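Esterase/lipase (Lactobacillus rhamnosus, PDB 4N5H) probably hydrolyses carboxylic ester bonds as a serine esterase of the alpha/beta-hydrolase fold, and may also transfer acyl groups. Local coordinates at residues 114-119 / 153-158; 178-183 / 231-236. The protein carries 1 engineered substitution. All coordinates share one frame; numbering follows the deposited sequence. Where two conformers were deposited one is given.

Contact 1: 114-119 / 153-158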
# COMPACT_ATOMS: atom_id res chain seq x y z
N GLY A 114 34.89 -1.70 -11.37
CA GLY A 114 33.62 -1.11 -11.92
C GLY A 114 32.83 -0.54 -10.71
O GLY A 114 32.27 0.55 -10.85
N GLN A 115 32.82 -1.23 -9.60
CA GLN A 115 32.07 -0.77 -8.37
C GLN A 115 32.65 0.52 -7.84
O GLN A 115 31.93 1.49 -7.53
CB GLN A 115 31.99 -1.83 -7.25
CG GLN A 115 31.24 -3.04 -7.78
CD GLN A 115 30.94 -4.04 -6.74
OE1 GLN A 115 31.72 -4.28 -5.81
NE2 GLN A 115 29.77 -4.60 -6.83
N ILE A 116 33.98 0.58 -7.74
CA ILE A 116 34.68 1.77 -7.30
C ILE A 116 34.49 2.93 -8.25
O ILE A 116 34.22 4.06 -7.82
CB ILE A 116 36.18 1.46 -7.05
CG1 ILE A 116 36.33 0.46 -5.85
CG2 ILE A 116 36.94 2.78 -6.94
CD1 ILE A 116 36.08 1.09 -4.47
N GLN A 117 34.49 2.66 -9.54
CA GLN A 117 34.26 3.71 -10.55
C GLN A 117 32.85 4.27 -10.42
O GLN A 117 32.66 5.50 -10.49
CB GLN A 117 34.54 3.20 -11.94
CG GLN A 117 36.01 3.05 -12.18
CD GLN A 117 36.36 2.50 -13.61
OE1 GLN A 117 35.50 2.09 -14.37
NE2 GLN A 117 37.64 2.53 -13.95
N ASP A 118 31.88 3.37 -10.21
CA ASP A 118 30.48 3.83 -10.01
C ASP A 118 30.37 4.72 -8.80
O ASP A 118 29.79 5.81 -8.84
CB ASP A 118 29.52 2.66 -9.87
CG ASP A 118 29.30 1.90 -11.18
OD1 ASP A 118 29.72 2.40 -12.28
OD2 ASP A 118 28.71 0.80 -11.14
N ILE A 119 30.97 4.28 -7.71
CA ILE A 119 30.93 5.14 -6.47
C ILE A 119 31.58 6.48 -6.67
O ILE A 119 30.99 7.53 -6.33
CB ILE A 119 31.46 4.37 -5.23
CG1 ILE A 119 30.66 3.14 -4.90
CG2 ILE A 119 31.57 5.25 -4.06
CD1 ILE A 119 31.29 2.10 -3.98
N SER A 153 35.89 1.93 2.85
CA SER A 153 37.23 1.97 3.38
C SER A 153 38.22 2.14 2.22
O SER A 153 39.20 2.87 2.34
CB SER A 153 37.58 0.76 4.27
OG SER A 153 37.85 -0.42 3.47
N LEU A 154 37.92 1.47 1.10
CA LEU A 154 38.77 1.64 -0.13
C LEU A 154 38.65 3.00 -0.76
O LEU A 154 39.67 3.63 -1.13
CB LEU A 154 38.46 0.54 -1.14
CG LEU A 154 39.35 -0.69 -1.14
CD1 LEU A 154 39.37 -1.41 0.22
CD2 LEU A 154 39.03 -1.69 -2.25
N VAL A 155 37.43 3.54 -0.89
CA VAL A 155 37.20 4.84 -1.47
C VAL A 155 37.96 5.92 -0.65
O VAL A 155 38.61 6.77 -1.19
CB VAL A 155 35.66 5.15 -1.44
CG1 VAL A 155 35.36 6.64 -1.61
CG2 VAL A 155 34.95 4.37 -2.49
N ALA A 156 37.96 5.79 0.69
CA ALA A 156 38.65 6.74 1.58
C ALA A 156 40.17 6.77 1.26
O ALA A 156 40.74 7.86 1.21
CB ALA A 156 38.46 6.37 3.02
N CYS A 157 40.74 5.64 0.98
CA CYS A 157 42.17 5.57 0.64
C CYS A 157 42.46 6.06 -0.76
O CYS A 157 43.41 6.84 -1.01
CB CYS A 157 42.65 4.14 0.75
SG CYS A 157 42.66 3.50 2.45
N ILE A 158 41.62 5.63 -1.69
CA ILE A 158 41.79 6.01 -3.10
C ILE A 158 41.71 7.50 -3.26
O ILE A 158 42.49 8.10 -4.01
CB ILE A 158 40.82 5.27 -4.03
CG1 ILE A 158 41.05 3.77 -3.99
CG2 ILE A 158 40.90 5.80 -5.47
CD1 ILE A 158 39.88 2.94 -4.44

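Contact 2: 178-183 / 231-236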
# COMPACT_ATOMS: atom_id res chain seq x y z
N THR A 178 35.27 14.13 6.15
CA THR A 178 35.47 14.53 7.52
C THR A 178 35.64 13.34 8.48
O THR A 178 36.47 13.35 9.41
CB THR A 178 34.29 15.44 7.96
OG1 THR A 178 34.17 16.49 7.03
CG2 THR A 178 34.50 16.01 9.35
N LEU A 179 34.88 12.28 8.22
CA LEU A 179 34.87 11.09 9.02
C LEU A 179 34.45 9.95 8.09
O LEU A 179 33.59 10.18 7.23
CB LEU A 179 33.82 11.22 10.12
CG LEU A 179 33.60 10.00 11.02
CD1 LEU A 179 34.84 9.47 11.77
CD2 LEU A 179 32.50 10.32 12.08
N VAL A 180 34.99 8.78 8.29
CA VAL A 180 34.59 7.59 7.58
C VAL A 180 34.13 6.58 8.64
O VAL A 180 34.89 6.06 9.46
CB VAL A 180 35.70 7.01 6.76
CG1 VAL A 180 35.22 5.82 6.01
CG2 VAL A 180 36.25 8.00 5.77
N ALA A 181 32.82 6.28 8.59
CA ALA A 181 32.18 5.39 9.56
C ALA A 181 31.82 4.04 8.91
O ALA A 181 31.10 4.00 7.91
CB ALA A 181 30.95 5.97 10.15
N LEU A 182 32.40 3.00 9.45
CA LEU A 182 32.23 1.65 8.89
C LEU A 182 31.36 0.85 9.81
O LEU A 182 31.69 0.69 10.99
CB LEU A 182 33.56 0.98 8.68
CG LEU A 182 34.61 1.78 7.90
CD1 LEU A 182 35.94 1.03 7.88
CD2 LEU A 182 34.17 2.18 6.53
N VAL A 183 30.29 0.28 9.31
CA VAL A 183 29.38 -0.50 10.13
C VAL A 183 29.56 -1.99 9.74
O VAL A 183 29.20 -2.37 8.65
CB VAL A 183 27.88 -0.09 9.93
CG1 VAL A 183 26.91 -0.96 10.72
CG2 VAL A 183 27.69 1.36 10.34
N ASP A 231 47.89 9.71 4.44
CA ASP A 231 47.33 10.45 5.53
C ASP A 231 45.82 10.46 5.29
O ASP A 231 45.30 11.01 4.30
CB ASP A 231 47.84 11.86 5.58
CG ASP A 231 49.28 11.95 6.10
OD1 ASP A 231 49.81 11.00 6.70
OD2 ASP A 231 49.83 13.03 5.89
N LEU A 232 45.14 9.82 6.22
CA LEU A 232 43.69 9.49 6.09
C LEU A 232 42.84 10.37 7.01
O LEU A 232 43.26 10.81 8.07
CB LEU A 232 43.45 7.97 6.34
CG LEU A 232 44.05 7.05 5.30
CD1 LEU A 232 43.97 5.63 5.76
CD2 LEU A 232 43.39 7.13 3.87
N PRO A 233 41.54 10.48 6.67
CA PRO A 233 40.65 11.00 7.66
C PRO A 233 40.53 10.08 8.87
O PRO A 233 40.87 8.87 8.80
CB PRO A 233 39.28 11.05 6.89
CG PRO A 233 39.44 10.17 5.76
CD PRO A 233 40.88 9.95 5.48
N PRO A 234 39.87 10.58 9.90
CA PRO A 234 39.51 9.71 11.01
C PRO A 234 38.37 8.73 10.62
O PRO A 234 37.61 9.03 9.71
CB PRO A 234 39.01 10.64 12.08
CG PRO A 234 39.08 11.98 11.48
CD PRO A 234 39.37 11.93 10.05
N PHE A 235 38.44 7.56 11.24
CA PHE A 235 37.50 6.46 11.05
C PHE A 235 36.70 6.26 12.31
O PHE A 235 37.11 6.61 13.45
CB PHE A 235 38.15 5.17 10.71
CG PHE A 235 38.63 5.11 9.25
CD1 PHE A 235 39.71 5.85 8.81
CD2 PHE A 235 37.98 4.31 8.30
CE1 PHE A 235 40.13 5.79 7.48
CE2 PHE A 235 38.44 4.24 7.03
CZ PHE A 235 39.47 4.99 6.58
N MET A 236 35.50 5.67 12.13
CA MET A 236 34.71 5.20 13.30
C MET A 236 34.23 3.79 12.99
O MET A 236 33.61 3.56 11.89
CB MET A 236 33.54 6.11 13.56
CG MET A 236 32.69 5.70 14.73
SD MET A 236 31.31 6.81 14.99
CE MET A 236 30.54 6.03 16.43

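Contact 1: 114-119 / 153-158
Two helices of the alpha/beta-hydrolase fold pack together where Ile116 and Ile119 of helix 112-129 meet Leu154, Val155 and Ile158 of helix 147-158, the helix that follows the probable nucleophile elbow at Ser146. The segment axes come within 10.9 Å and cross at -69°, too steep for a long seam, and the meeting is confined to a small patch of aliphatic carbons, nearly all of them methyls. Ile116 sits at its centre, opposite Val155, and uses both of its branches. With CG2 anti to the backbone N and CG1 anti to the carbonyl carbon (chi1 -66°), the two branches leave in different directions; chi2, at -74°, then turns CD1 to Leu154 and Val155, while CG2 faces Ile158. Ile116 CD1 lies 4.0 Å from Val155 CG2, the two side chains sliding past each other in opposite directions. The same methyl is 4.1 Å from Leu154 CB, and here the side chains cross at about a right angle. Ile116 and Ile158 instead reach toward each other tip to tip, Ile116 CG2 standing 3.9 Å from Ile158 CD1. One turn further along, Ile119 adds a single touch, its CG2 3.8 Å from Val155 CG2; that Val155 methyl therefore has an isoleucine methyl from each of two successive turns against it. Everything that touches is buried and purely apolar, held by shape and van der Waals contact. Beyond the patch, Val155 also meets Phe120 and Leu123 further down helix 112-129. Phe168 of helix 162-168 touches both Ile116 and Ile158 and closes the packing beside them, while Leu154 leans on Val226 of helix 223-226. Helix 147-158 thus lies wedged among three other helices, following directly on strand 140-145 of the central sheet.

Contact 2: 178-183 / 231-236
The Phe235 ring carries Val180 on one face, with Val180 CB 4.1 Å from the ring centroid and 20° off the normal, a CH-pi contact shifted toward the rim. Val180 CG1 comes down on the same side of the ring, 3.7 Å from Phe235 CE2, the two side chains lying side by side and pointing the same way. At the ring edge, near its plane, Leu182 CD1 approaches Phe235 CD2 at 3.9 Å. The other Val180 methyl, CG2, turns to CG of Pro233. An alanine in place of Phe235 would probably leave Val180 CG1 and Leu182 CD1 without the ring they pack on and open a gap beside Ala156 of helix 147-158. Beneath this layer strands 179-183 and 235-240 pair in parallel, neighbours in the central sheet of the alpha/beta-hydrolase fold. Val180 is gripped through both its backbone polar atoms: its N donates to Pro234 O at 3.0 Å, and its O accepts Met236 N at 2.8 Å. Leu182 N then donates a hydrogen bond to Met236 O almost head-on, with a C=O...N angle of 177°. On the opposite sheet face, chi2 of Leu179, at 57°, turns CD1 back to the neighbouring strand, 4.0 Å from Met236 CB. Helix 288-311 packs against that face, touching Leu179 and Ala181.

Both contacts are buried, but they join different layers of the fold. Contact 1 is helix against helix on one side of the central sheet, built of aliphatic side chains alone. Contact 2 lies within the sheet, where backbone hydrogen bonds set the register and an aromatic ring joins the packing; its proline end, at 233-234, is partly exposed. Helix 147-158 connects them: while Leu154, Val155 and Ile158 serve contact 1, Ala156 between them turns its CB to Val180 CG2 and Phe235 CZ, 3.9 Å from each. Leu232 CD2 adds packing against Cys157 CA. The helix therefore has helix 112-129 on one flank and the paired strands on another.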